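Long-range contacts in putative pectin lyase (Geobacillus virus E2, PDB 7CHU), which is the tailspike of a deep-sea thermophilic bacteriophage and probably recognises or degrades polysaccharide on the host cell surface: residues 122-127 and 145-150; 178-183 and 204-209; 220-225 and 253-258; 282-287 and 312-317. One frame throughout, in Å; residues are numbered along the deposited sequence.

Interaction 1: residues 122-127 and 145-150; sequences YKVTSK and TCIKST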
loop_
_atom_site.group_PDB
_atom_site.type_symbol
_atom_site.label_atom_id
_atom_site.label_comp_id
_atom_site.label_asym_id
_atom_site.label_seq_id
_atom_site.Cartn_x
_atom_site.Cartn_y
_atom_site.Cartn_z
ATOM N N TYR A 122 3.215 29.578 -15.227
ATOM C CA TYR A 122 4.139 30.507 -14.584
ATOM C C TYR A 122 5.523 30.371 -15.220
ATOM O O TYR A 122 6.236 29.397 -14.966
ATOM C CB TYR A 122 4.195 30.246 -13.081
ATOM C CG TYR A 122 2.876 30.507 -12.385
ATOM C CD1 TYR A 122 1.871 29.546 -12.387
ATOM C CD2 TYR A 122 2.635 31.718 -11.751
ATOM C CE1 TYR A 122 0.667 29.779 -11.767
ATOM C CE2 TYR A 122 1.409 31.976 -11.108
ATOM C CZ TYR A 122 0.438 30.980 -11.123
ATOM O OH TYR A 122 -0.772 31.176 -10.516
ATOM N N LYS A 123 5.893 31.340 -16.056
ATOM C CA LYS A 123 7.229 31.336 -16.643
ATOM C C LYS A 123 8.257 31.664 -15.568
ATOM O O LYS A 123 8.160 32.700 -14.909
ATOM C CB LYS A 123 7.322 32.344 -17.782
ATOM C CG LYS A 123 8.689 32.323 -18.442
ATOM C CD LYS A 123 8.641 32.940 -19.821
ATOM C CE LYS A 123 9.047 34.383 -19.765
ATOM N NZ LYS A 123 9.277 34.941 -21.136
ATOM N N VAL A 124 9.235 30.780 -15.378
ATOM C CA VAL A 124 10.276 30.956 -14.369
ATOM C C VAL A 124 11.625 30.881 -15.069
ATOM O O VAL A 124 11.895 29.914 -15.793
ATOM C CB VAL A 124 10.175 29.897 -13.255
ATOM C CG1 VAL A 124 11.459 29.899 -12.413
ATOM C CG2 VAL A 124 8.965 30.175 -12.371
ATOM N N THR A 125 12.470 31.899 -14.850
ATOM C CA THR A 125 13.703 32.063 -15.612
ATOM C C THR A 125 14.964 31.901 -14.779
ATOM O O THR A 125 16.062 31.913 -15.344
ATOM C CB THR A 125 13.747 33.445 -16.291
ATOM O OG1 THR A 125 13.726 34.473 -15.292
ATOM C CG2 THR A 125 12.545 33.623 -17.219
ATOM N N SER A 126 14.846 31.766 -13.467
ATOM C CA SER A 126 16.004 31.487 -12.644
ATOM C C SER A 126 15.518 30.819 -11.371
ATOM O O SER A 126 14.327 30.837 -11.047
ATOM C CB SER A 126 16.821 32.750 -12.336
ATOM O OG SER A 126 16.144 33.617 -11.451
ATOM N N LYS A 127 16.473 30.223 -10.667
ATOM C CA LYS A 127 16.202 29.357 -9.530
ATOM C C LYS A 127 15.371 30.087 -8.481
ATOM O O LYS A 127 15.669 31.233 -8.128
ATOM C CB LYS A 127 17.536 28.900 -8.943
ATOM C CG LYS A 127 17.435 28.084 -7.681
ATOM C CD LYS A 127 18.838 27.731 -7.140
ATOM C CE LYS A 127 19.653 28.955 -6.709
ATOM N NZ LYS A 127 20.874 28.526 -5.947
ATOM N N THR A 145 -1.926 24.126 -12.478
ATOM C CA THR A 145 -0.857 25.036 -12.094
ATOM C C THR A 145 0.431 24.453 -12.664
ATOM O O THR A 145 0.855 23.366 -12.253
ATOM C CB THR A 145 -0.757 25.201 -10.579
ATOM O OG1 THR A 145 -1.958 25.800 -10.081
ATOM C CG2 THR A 145 0.452 26.101 -10.226
ATOM N N CYS A 146 1.040 25.154 -13.622
ATOM C CA CYS A 146 2.228 24.638 -14.298
ATOM C C CYS A 146 3.339 25.686 -14.313
ATOM O O CYS A 146 3.162 26.783 -14.856
ATOM C CB CYS A 146 1.884 24.195 -15.720
ATOM S SG CYS A 146 3.308 23.441 -16.612
ATOM N N ILE A 147 4.483 25.345 -13.732
ATOM C CA ILE A 147 5.670 26.195 -13.782
ATOM C C ILE A 147 6.448 25.829 -15.041
ATOM O O ILE A 147 6.807 24.661 -15.234
ATOM C CB ILE A 147 6.525 26.010 -12.521
ATOM C CG1 ILE A 147 5.666 26.042 -11.232
ATOM C CG2 ILE A 147 7.645 27.027 -12.477
ATOM C CD1 ILE A 147 4.899 27.335 -10.960
ATOM N N LYS A 148 6.642 26.797 -15.936
ATOM C CA LYS A 148 7.345 26.596 -17.197
ATOM C C LYS A 148 8.749 27.183 -17.090
ATOM O O LYS A 148 8.918 28.405 -17.060
ATOM C CB LYS A 148 6.589 27.235 -18.359
ATOM C CG LYS A 148 5.196 26.638 -18.576
ATOM C CD LYS A 148 5.170 25.480 -19.536
ATOM C CE LYS A 148 3.726 25.108 -19.903
ATOM N NZ LYS A 148 3.679 23.880 -20.757
ATOM N N SER A 149 9.755 26.324 -17.058
ATOM C CA SER A 149 11.129 26.781 -16.851
ATOM C C SER A 149 11.782 27.178 -18.161
ATOM O O SER A 149 11.628 26.494 -19.176
ATOM C CB SER A 149 11.966 25.678 -16.203
ATOM O OG SER A 149 13.273 26.143 -15.886
ATOM N N THR A 150 12.567 28.255 -18.125
ATOM C CA THR A 150 13.524 28.545 -19.188
ATOM C C THR A 150 14.952 28.451 -18.681
ATOM O O THR A 150 15.872 28.933 -19.349
ATOM C CB THR A 150 13.302 29.937 -19.785
ATOM O OG1 THR A 150 13.701 30.923 -18.824
ATOM C CG2 THR A 150 11.830 30.150 -20.170
HETATM O O HOH W 1 16.706 31.574 -17.951
#
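Y122 pairs with I147 in two parallel strands, 122-124 and 145-149, whose short axes cross at -29°. Its backbone N gives a hydrogen bond to C146 O (2.8 Å) and its carbonyl O takes one from K148 N. Y122 CB meets I147 CD1 at 3.7 Å. The phenol ring, its CG anti to the carbonyl carbon (chi1 -64°), lies beside the neighbouring strand, where CE1 meets T145 CG2 at 4.0 Å. K123 adds only a backbone CA-H contact to K148 O and a distant brush of CG against T150 CG2. V124 N then donates to K148 O, while V124 O receives T150 N at 2.9 Å. On the buried face V124 CG2 is pressed against I147 CG2, at 3.4 Å tighter than a usual methyl contact. Past the strand, T125 CG2 rests on T150 OG1, and a water bridges T125 O and T150 O. These are successive parallel rungs of a right-handed beta-helix of the pectate-lyase type. Helix 91-99 packs on Y122 and V124 through I94, strand 156-160 meets V124 and I147 through V157, and strand 177-180 continues the pairing beyond 145-149.

Interaction 2: residues 178-183 and 204-209; sequences CIDGQN and VRYCAN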
loop_
_atom_site.group_PDB
_atom_site.type_symbol
_atom_site.label_atom_id
_atom_site.label_comp_id
_atom_site.label_asym_id
_atom_site.label_seq_id
_atom_site.Cartn_x
_atom_site.Cartn_y
_atom_site.Cartn_z
ATOM N N CYS A 178 2.622 21.197 -11.466
ATOM C CA CYS A 178 3.608 20.595 -12.372
ATOM C C CYS A 178 4.784 21.551 -12.533
ATOM O O CYS A 178 4.598 22.773 -12.597
ATOM C CB CYS A 178 3.010 20.293 -13.785
ATOM S SG CYS A 178 4.143 19.422 -14.988
ATOM N N ILE A 179 5.995 20.996 -12.589
ATOM C CA ILE A 179 7.178 21.712 -13.060
ATOM C C ILE A 179 7.531 21.149 -14.432
ATOM O O ILE A 179 7.815 19.951 -14.562
ATOM C CB ILE A 179 8.367 21.577 -12.095
ATOM C CG1 ILE A 179 8.111 22.368 -10.814
ATOM C CG2 ILE A 179 9.647 22.101 -12.777
ATOM C CD1 ILE A 179 7.281 21.612 -9.760
ATOM N N ASP A 180 7.507 22.004 -15.455
ATOM C CA ASP A 180 7.772 21.605 -16.838
ATOM C C ASP A 180 9.068 22.277 -17.286
ATOM O O ASP A 180 9.107 23.505 -17.470
ATOM C CB ASP A 180 6.595 21.988 -17.734
ATOM C CG ASP A 180 6.823 21.667 -19.210
ATOM O OD1 ASP A 180 7.913 21.152 -19.602
ATOM O OD2 ASP A 180 5.887 21.950 -19.997
ATOM N N GLY A 181 10.127 21.463 -17.461
ATOM C CA GLY A 181 11.445 21.973 -17.824
ATOM C C GLY A 181 11.590 22.372 -19.278
ATOM O O GLY A 181 12.604 22.977 -19.645
ATOM N N GLN A 182 10.589 22.053 -20.103
ATOM C CA GLN A 182 10.563 22.414 -21.525
ATOM C C GLN A 182 11.813 21.912 -22.249
ATOM O O GLN A 182 12.290 22.541 -23.197
ATOM C CB GLN A 182 10.379 23.924 -21.725
ATOM C CG GLN A 182 9.133 24.493 -21.000
ATOM C CD GLN A 182 8.806 25.923 -21.402
ATOM O OE1 GLN A 182 7.969 26.135 -22.267
ATOM N NE2 GLN A 182 9.434 26.913 -20.749
ATOM N N ASN A 183 12.345 20.771 -21.799
ATOM C CA ASN A 183 13.545 20.157 -22.370
ATOM C C ASN A 183 14.783 21.014 -22.178
ATOM O O ASN A 183 15.815 20.763 -22.808
ATOM C CB ASN A 183 13.352 19.827 -23.851
ATOM C CG ASN A 183 12.276 18.782 -24.062
ATOM O OD1 ASN A 183 11.347 18.973 -24.841
ATOM N ND2 ASN A 183 12.376 17.691 -23.326
ATOM N N VAL A 204 6.868 16.439 -12.402
ATOM C CA VAL A 204 8.148 16.970 -12.845
ATOM C C VAL A 204 8.424 16.328 -14.192
ATOM O O VAL A 204 8.593 15.104 -14.278
ATOM C CB VAL A 204 9.287 16.689 -11.861
ATOM C CG1 VAL A 204 10.579 17.273 -12.393
ATOM C CG2 VAL A 204 8.990 17.304 -10.492
ATOM N N ARG A 205 8.434 17.133 -15.251
ATOM C CA ARG A 205 8.460 16.589 -16.596
ATOM C C ARG A 205 9.334 17.451 -17.496
ATOM O O ARG A 205 9.385 18.670 -17.344
ATOM C CB ARG A 205 7.042 16.485 -17.182
ATOM C CG ARG A 205 6.069 15.643 -16.337
ATOM C CD ARG A 205 4.661 15.607 -16.953
ATOM N NE ARG A 205 4.647 14.754 -18.136
ATOM C CZ ARG A 205 3.727 14.794 -19.095
ATOM N NH1 ARG A 205 2.712 15.659 -19.022
ATOM N NH2 ARG A 205 3.825 13.955 -20.127
ATOM N N TYR A 206 10.015 16.794 -18.440
ATOM C CA TYR A 206 10.754 17.460 -19.515
ATOM C C TYR A 206 11.912 18.308 -18.996
ATOM O O TYR A 206 12.248 19.344 -19.583
ATOM C CB TYR A 206 9.828 18.307 -20.390
ATOM C CG TYR A 206 8.716 17.510 -21.018
ATOM C CD1 TYR A 206 8.966 16.669 -22.094
ATOM C CD2 TYR A 206 7.416 17.599 -20.534
ATOM C CE1 TYR A 206 7.949 15.932 -22.678
ATOM C CE2 TYR A 206 6.390 16.849 -21.103
ATOM C CZ TYR A 206 6.668 16.018 -22.174
ATOM O OH TYR A 206 5.656 15.288 -22.754
ATOM N N CYS A 207 12.537 17.872 -17.901
ATOM C CA CYS A 207 13.746 18.521 -17.394
ATOM C C CYS A 207 14.950 17.745 -17.923
ATOM O O CYS A 207 15.048 16.538 -17.705
ATOM C CB CYS A 207 13.756 18.539 -15.869
ATOM S SG CYS A 207 12.411 19.452 -15.143
ATOM N N ALA A 208 15.875 18.429 -18.590
ATOM C CA ALA A 208 17.002 17.708 -19.185
ATOM C C ALA A 208 18.142 17.458 -18.195
ATOM O O ALA A 208 19.062 16.681 -18.496
ATOM C CB ALA A 208 17.504 18.457 -20.420
ATOM N N ASN A 209 18.103 18.075 -17.024
ATOM C CA ASN A 209 18.953 17.673 -15.913
ATOM C C ASN A 209 18.152 16.661 -15.085
ATOM O O ASN A 209 17.200 16.066 -15.593
ATOM C CB ASN A 209 19.406 18.914 -15.141
ATOM C CG ASN A 209 20.783 18.763 -14.523
ATOM O OD1 ASN A 209 20.963 18.011 -13.567
ATOM N ND2 ASN A 209 21.754 19.515 -15.040
#
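Neighbouring rungs of a beta-helix run parallel here, I179 beside V204 and D180 beside R205, and an Asx turn shapes the chain that follows D180: D180 OD1 accepts Q182 N at 2.9 Å from above the carboxylate plane. In the paired part R205 N donates to I179 O, and R205 O takes G181 N at 2.9 Å. A further backbone hydrogen bond, N183 N to Y206 O, follows the paired residues; it is short, at 2.6 Å, with an N-H...O angle of 142°. The G181 backbone is closely covered, its C lying 3.1 Å from Y206 O, and C207 SG is 3.8 Å from G181 CA. The Y206 side chain runs beside N183, whose amide is almost perpendicular to the ring (88°) and puts ND2 near the ring edge, 3.8 Å from Y206 CD1. D180 OD1 comes within 3.5 Å of Y206 CB. Within 204-209, Y206 places CE2 over the centre of the R205 guanidinium, 3.8 Å above its plane. That cation is also held by T228 through NE. The two oxygens of the D180 carboxylate divide the work: OD1 fixes the turn by accepting Q182 N, and OD2 forms a salt bridge with K148 of the preceding rung.

Interaction 3: residues 220-225 and 253-258; sequences TNIIGL and LLFIAC
I222 and F255 lie side by side at the heart of two parallel strands, 220-223 and 253-256, adjacent rungs in the right-handed beta-helix expected of a pectate-lyase-like protein. Their N-to-C directions differ by 13°, and four hydrogen bonds join them: L254 N to T220 O, I222 N to L254 O (2.7 Å), I256 N to I222 O and G224 N to I256 O. The tight part is the face carrying T220, I222, L253 and F255. With CG1 anti to the carbonyl carbon (chi1 -60°) and CD1 extended beyond it (chi2 165°), I222 brings CD1 to 3.7 Å from F255 CE2, an off-centre CH-pi contact. L225 CD2 comes to the edge of the same ring, and I214 and I242 of other strands also cover F255, which stacks further with F284. T220 CB meets L253 CD2 more loosely, at 4.1 Å.

The face of N221, L254, I223 and I256 has no such ring packing; it is largely covered by neighbouring subunits, with I223 partly exposed. N221 OD1 lies 3.7 Å from L254 CB, while N221 ND2 makes a weak hydrogen bond to A257 O of the third subunit. I223 CG1 reaches I256 CB at 4.1 Å. Beyond the strands G224, with a positive phi, starts the bend, and G224 O accepts R198 NH2 of the second subunit. Here C258 SG lies against the bend at L225 CB (3.7 Å) and against the strand at I222 O (3.4 Å).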
loop_
_atom_site.group_PDB
_atom_site.type_symbol
_atom_site.label_atom_id
_atom_site.label_comp_id
_atom_site.label_asym_id
_atom_site.label_seq_id
_atom_site.Cartn_x
_atom_site.Cartn_y
_atom_site.Cartn_z
ATOM N N THR A 220 10.656 11.561 4.508
ATOM C CA THR A 220 9.844 12.357 3.599
ATOM C C THR A 220 8.913 11.467 2.781
ATOM O O THR A 220 9.356 10.487 2.171
ATOM C CB THR A 220 10.795 13.198 2.729
ATOM O OG1 THR A 220 11.419 14.140 3.606
ATOM C CG2 THR A 220 10.071 13.938 1.626
ATOM N N ASN A 221 7.620 11.799 2.792
ATOM C CA ASN A 221 6.591 11.062 2.063
ATOM C C ASN A 221 6.291 11.753 0.741
ATOM O O ASN A 221 6.066 12.971 0.701
ATOM C CB ASN A 221 5.290 10.957 2.858
ATOM C CG ASN A 221 5.430 10.139 4.109
ATOM O OD1 ASN A 221 6.390 9.391 4.274
ATOM N ND2 ASN A 221 4.466 10.276 5.007
ATOM N N ILE A 222 6.256 10.972 -0.328
ATOM C CA ILE A 222 6.003 11.470 -1.672
ATOM C C ILE A 222 4.931 10.584 -2.284
ATOM O O ILE A 222 5.203 9.435 -2.644
ATOM C CB ILE A 222 7.278 11.480 -2.531
ATOM C CG1 ILE A 222 8.330 12.390 -1.882
ATOM C CG2 ILE A 222 6.961 11.932 -3.974
ATOM C CD1 ILE A 222 9.730 12.196 -2.438
ATOM N N ILE A 223 3.713 11.112 -2.400
ATOM C CA ILE A 223 2.545 10.362 -2.844
ATOM C C ILE A 223 2.113 10.889 -4.203
ATOM O O ILE A 223 1.941 12.095 -4.369
ATOM C CB ILE A 223 1.401 10.473 -1.811
ATOM C CG1 ILE A 223 1.876 10.014 -0.429
ATOM C CG2 ILE A 223 0.144 9.688 -2.251
ATOM C CD1 ILE A 223 0.856 10.328 0.681
ATOM N N GLY A 224 1.930 9.991 -5.174
ATOM C CA GLY A 224 1.355 10.385 -6.453
ATOM C C GLY A 224 2.245 11.225 -7.358
ATOM O O GLY A 224 1.738 11.908 -8.272
ATOM N N LEU A 225 3.560 11.196 -7.148
ATOM C CA LEU A 225 4.463 11.909 -8.051
ATOM C C LEU A 225 4.350 11.358 -9.470
ATOM O O LEU A 225 4.307 10.139 -9.680
ATOM C CB LEU A 225 5.913 11.796 -7.564
ATOM C CG LEU A 225 7.034 12.160 -8.554
ATOM C CD1 LEU A 225 7.061 13.659 -8.851
ATOM C CD2 LEU A 225 8.406 11.708 -8.071
ATOM N N LEU A 253 12.754 7.855 2.621
ATOM C CA LEU A 253 12.014 8.431 1.505
ATOM C C LEU A 253 10.950 7.427 1.066
ATOM O O LEU A 253 11.297 6.324 0.629
ATOM C CB LEU A 253 12.940 8.732 0.329
ATOM C CG LEU A 253 14.166 9.647 0.523
ATOM C CD1 LEU A 253 15.026 9.629 -0.731
ATOM C CD2 LEU A 253 13.705 11.033 0.808
ATOM N N LEU A 254 9.674 7.804 1.149
ATOM C CA LEU A 254 8.569 6.904 0.809
ATOM C C LEU A 254 7.868 7.424 -0.436
ATOM O O LEU A 254 7.171 8.442 -0.380
ATOM C CB LEU A 254 7.583 6.772 1.969
ATOM C CG LEU A 254 7.871 5.604 2.930
ATOM C CD1 LEU A 254 9.197 5.752 3.716
ATOM C CD2 LEU A 254 6.712 5.335 3.900
ATOM N N PHE A 255 8.055 6.728 -1.554
ATOM C CA PHE A 255 7.356 7.021 -2.797
ATOM C C PHE A 255 6.144 6.096 -2.873
ATOM O O PHE A 255 6.297 4.873 -2.876
ATOM C CB PHE A 255 8.272 6.810 -4.009
ATOM C CG PHE A 255 9.502 7.692 -4.024
ATOM C CD1 PHE A 255 10.605 7.388 -3.245
ATOM C CD2 PHE A 255 9.554 8.806 -4.848
ATOM C CE1 PHE A 255 11.748 8.178 -3.290
ATOM C CE2 PHE A 255 10.684 9.621 -4.888
ATOM C CZ PHE A 255 11.784 9.314 -4.094
ATOM N N ILE A 256 4.942 6.666 -2.876
ATOM C CA ILE A 256 3.722 5.880 -2.790
ATOM C C ILE A 256 2.888 6.172 -4.017
ATOM O O ILE A 256 2.583 7.335 -4.307
ATOM C CB ILE A 256 2.937 6.167 -1.508
ATOM C CG1 ILE A 256 3.774 5.806 -0.273
ATOM C CG2 ILE A 256 1.609 5.385 -1.533
ATOM C CD1 ILE A 256 3.102 6.227 1.060
ATOM N N ALA A 257 2.547 5.127 -4.761
ATOM C CA ALA A 257 1.688 5.287 -5.936
ATOM C C ALA A 257 2.282 6.311 -6.905
ATOM O O ALA A 257 1.581 7.160 -7.457
ATOM C CB ALA A 257 0.262 5.689 -5.515
ATOM N N CYS A 258 3.589 6.236 -7.115
ATOM C CA CYS A 258 4.257 7.182 -7.993
ATOM C C CYS A 258 4.304 6.615 -9.410
ATOM O O CYS A 258 4.175 5.409 -9.617
ATOM C CB CYS A 258 5.651 7.479 -7.459
ATOM S SG CYS A 258 5.547 8.481 -5.933
#

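Interaction 4: residues 282-287 and 312-317; sequences NQFIGC and DVTYVM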
loop_
_atom_site.group_PDB
_atom_site.type_symbol
_atom_site.label_atom_id
_atom_site.label_comp_id
_atom_site.label_asym_id
_atom_site.label_seq_id
_atom_site.Cartn_x
_atom_site.Cartn_y
_atom_site.Cartn_z
ATOM N N ASN A 282 14.572 3.321 2.237
ATOM C CA ASN A 282 13.666 4.033 1.357
ATOM C C ASN A 282 12.699 3.053 0.713
ATOM O O ASN A 282 13.004 1.870 0.593
ATOM C CB ASN A 282 14.479 4.782 0.329
ATOM C CG ASN A 282 15.492 5.683 1.002
ATOM O OD1 ASN A 282 15.095 6.631 1.686
ATOM N ND2 ASN A 282 16.792 5.359 0.873
ATOM N N GLN A 283 11.524 3.546 0.308
ATOM C CA GLN A 283 10.439 2.656 -0.087
ATOM C C GLN A 283 9.790 3.133 -1.374
ATOM O O GLN A 283 9.662 4.340 -1.606
ATOM C CB GLN A 283 9.372 2.560 1.012
ATOM C CG GLN A 283 9.908 2.123 2.375
ATOM C CD GLN A 283 8.874 1.384 3.205
ATOM O OE1 GLN A 283 7.794 1.034 2.705
ATOM N NE2 GLN A 283 9.201 1.119 4.470
ATOM N N PHE A 284 9.354 2.168 -2.184
ATOM C CA PHE A 284 8.552 2.387 -3.382
ATOM C C PHE A 284 7.356 1.451 -3.277
ATOM O O PHE A 284 7.516 0.233 -3.384
ATOM C CB PHE A 284 9.361 2.110 -4.644
ATOM C CG PHE A 284 10.546 3.028 -4.787
ATOM C CD1 PHE A 284 11.741 2.732 -4.152
ATOM C CD2 PHE A 284 10.435 4.198 -5.503
ATOM C CE1 PHE A 284 12.828 3.609 -4.224
ATOM C CE2 PHE A 284 11.532 5.091 -5.601
ATOM C CZ PHE A 284 12.719 4.788 -4.965
ATOM N N ILE A 285 6.167 2.010 -3.045
ATOM C CA ILE A 285 4.960 1.221 -2.800
ATOM C C ILE A 285 4.000 1.476 -3.956
ATOM O O ILE A 285 3.521 2.600 -4.144
ATOM C CB ILE A 285 4.319 1.559 -1.445
ATOM C CG1 ILE A 285 5.341 1.320 -0.311
ATOM C CG2 ILE A 285 2.993 0.746 -1.242
ATOM C CD1 ILE A 285 4.908 1.890 1.047
ATOM N N GLY A 286 3.727 0.444 -4.737
ATOM C CA GLY A 286 2.762 0.594 -5.804
ATOM C C GLY A 286 3.212 1.463 -6.951
ATOM O O GLY A 286 2.372 1.987 -7.681
ATOM N N CYS A 287 4.520 1.594 -7.168
ATOM C CA CYS A 287 4.995 2.533 -8.167
ATOM C C CYS A 287 5.088 1.890 -9.548
ATOM O O CYS A 287 5.194 0.665 -9.695
ATOM C CB CYS A 287 6.340 3.138 -7.746
ATOM S SG CYS A 287 6.238 4.149 -6.223
ATOM N N ASP A 312 20.785 0.307 0.757
ATOM C CA ASP A 312 20.466 -0.821 1.620
ATOM C C ASP A 312 19.036 -0.728 2.131
ATOM O O ASP A 312 18.469 0.366 2.239
ATOM C CB ASP A 312 21.425 -0.896 2.808
ATOM C CG ASP A 312 22.882 -1.011 2.381
ATOM O OD1 ASP A 312 23.198 -1.724 1.394
ATOM O OD2 ASP A 312 23.726 -0.385 3.057
ATOM N N VAL A 313 18.461 -1.889 2.466
ATOM C CA VAL A 313 17.141 -1.968 3.100
ATOM C C VAL A 313 16.124 -1.119 2.351
ATOM O O VAL A 313 15.369 -0.351 2.960
ATOM C CB VAL A 313 17.194 -1.537 4.579
ATOM C CG1 VAL A 313 15.991 -2.106 5.341
ATOM C CG2 VAL A 313 18.494 -1.989 5.231
ATOM N N THR A 314 16.098 -1.237 1.037
ATOM C CA THR A 314 15.066 -0.591 0.246
ATOM C C THR A 314 13.879 -1.533 0.110
ATOM O O THR A 314 14.051 -2.753 -0.021
ATOM C CB THR A 314 15.609 -0.218 -1.141
ATOM O OG1 THR A 314 16.883 0.421 -0.990
ATOM C CG2 THR A 314 14.654 0.715 -1.895
ATOM N N TYR A 315 12.681 -0.973 0.121
ATOM C CA TYR A 315 11.461 -1.769 0.015
ATOM C C TYR A 315 10.823 -1.455 -1.332
ATOM O O TYR A 315 10.357 -0.332 -1.550
ATOM C CB TYR A 315 10.485 -1.451 1.147
ATOM C CG TYR A 315 11.034 -1.538 2.565
ATOM C CD1 TYR A 315 11.956 -0.608 3.025
ATOM C CD2 TYR A 315 10.585 -2.524 3.455
ATOM C CE1 TYR A 315 12.425 -0.648 4.324
ATOM C CE2 TYR A 315 11.049 -2.581 4.760
ATOM C CZ TYR A 315 11.978 -1.628 5.187
ATOM O OH TYR A 315 12.443 -1.646 6.481
ATOM N N VAL A 316 10.826 -2.421 -2.239
ATOM C CA VAL A 316 10.177 -2.246 -3.533
ATOM C C VAL A 316 8.944 -3.148 -3.525
ATOM O O VAL A 316 9.021 -4.345 -3.846
ATOM C CB VAL A 316 11.132 -2.562 -4.697
ATOM C CG1 VAL A 316 10.487 -2.238 -6.030
ATOM C CG2 VAL A 316 12.482 -1.790 -4.527
ATOM N N MET A 317 7.801 -2.565 -3.151
ATOM C CA MET A 317 6.577 -3.294 -2.853
ATOM C C MET A 317 5.557 -3.117 -3.969
ATOM O O MET A 317 5.154 -1.989 -4.280
ATOM C CB MET A 317 5.974 -2.834 -1.525
ATOM C CG MET A 317 6.958 -2.810 -0.370
ATOM S SD MET A 317 7.593 -4.450 0.063
ATOM C CE MET A 317 6.089 -5.283 0.599
HETATM O O HOH W 2 16.945 2.313 0.746
#
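T314 lays its CG2 methyl 3.2 Å from N282 O and 4.1 Å from F284 CE1, at the edge of that ring. A water ties the same residues together and draws in D312, two residues earlier: it donates to D312 O and T314 OG1 and accepts from N282 N, with a weaker bond from N282 ND2. The D312 carboxylate itself forms a salt bridge with R278. The strand proper starts at Y315, whose N donates to N282 O at 2.9 Å.

Y315 carries the main side-chain contact. The Q283 amide stacks on its ring, the two planes 25° apart, with NE2 over the ring centre and 3.5 Å above the plane. Q283 CG, anti to its own carbonyl carbon (chi1 -56°), touches Y315 CD1, also at 3.5 Å. Both polar ends have partners elsewhere: Q283 NE2 donates to N318 O of the third subunit, and Y315 OH bonds to N281 OD1.

This parallel pairing is one step of the beta-helix, along a flank that faces a neighbouring copy in the trimer. Y315 O accepts F284 N at 2.8 Å. V316, on the opposite face from Y315, touches M307 of strand 307-309, which also packs on F284. M317 N then donates to F284 O, and M317 O receives G286 N where segment 282-287 turns at G286. M317 CB approaches I285 CG1 only to 4.4 Å, and the M317 side chain, bent at both later torsions, packs on N318 of the third subunit.

Overall arrangement
The four contacts follow one another along the chain and sample successive rungs of the beta-helix. Interactions 1 and 2 have centres 10 Å apart and touch directly, since strands 145-149 and 177-180 are neighbours: I147 O and D180 N lie 2.8 Å apart, S149 O and Q182 NE2 2.7 Å. Interactions 3 and 4 repeat this relation, also 10 Å between centres, with A257 N 2.8 Å from I285 O. Between these two couples, interactions 2 and 3 have centres 19 Å apart and do not touch, although strands 202-205 and 220-228 are neighbours. All four come within reach of the second subunit, interaction 2 by a weak bond only; interactions 3 and 4 also meet the third.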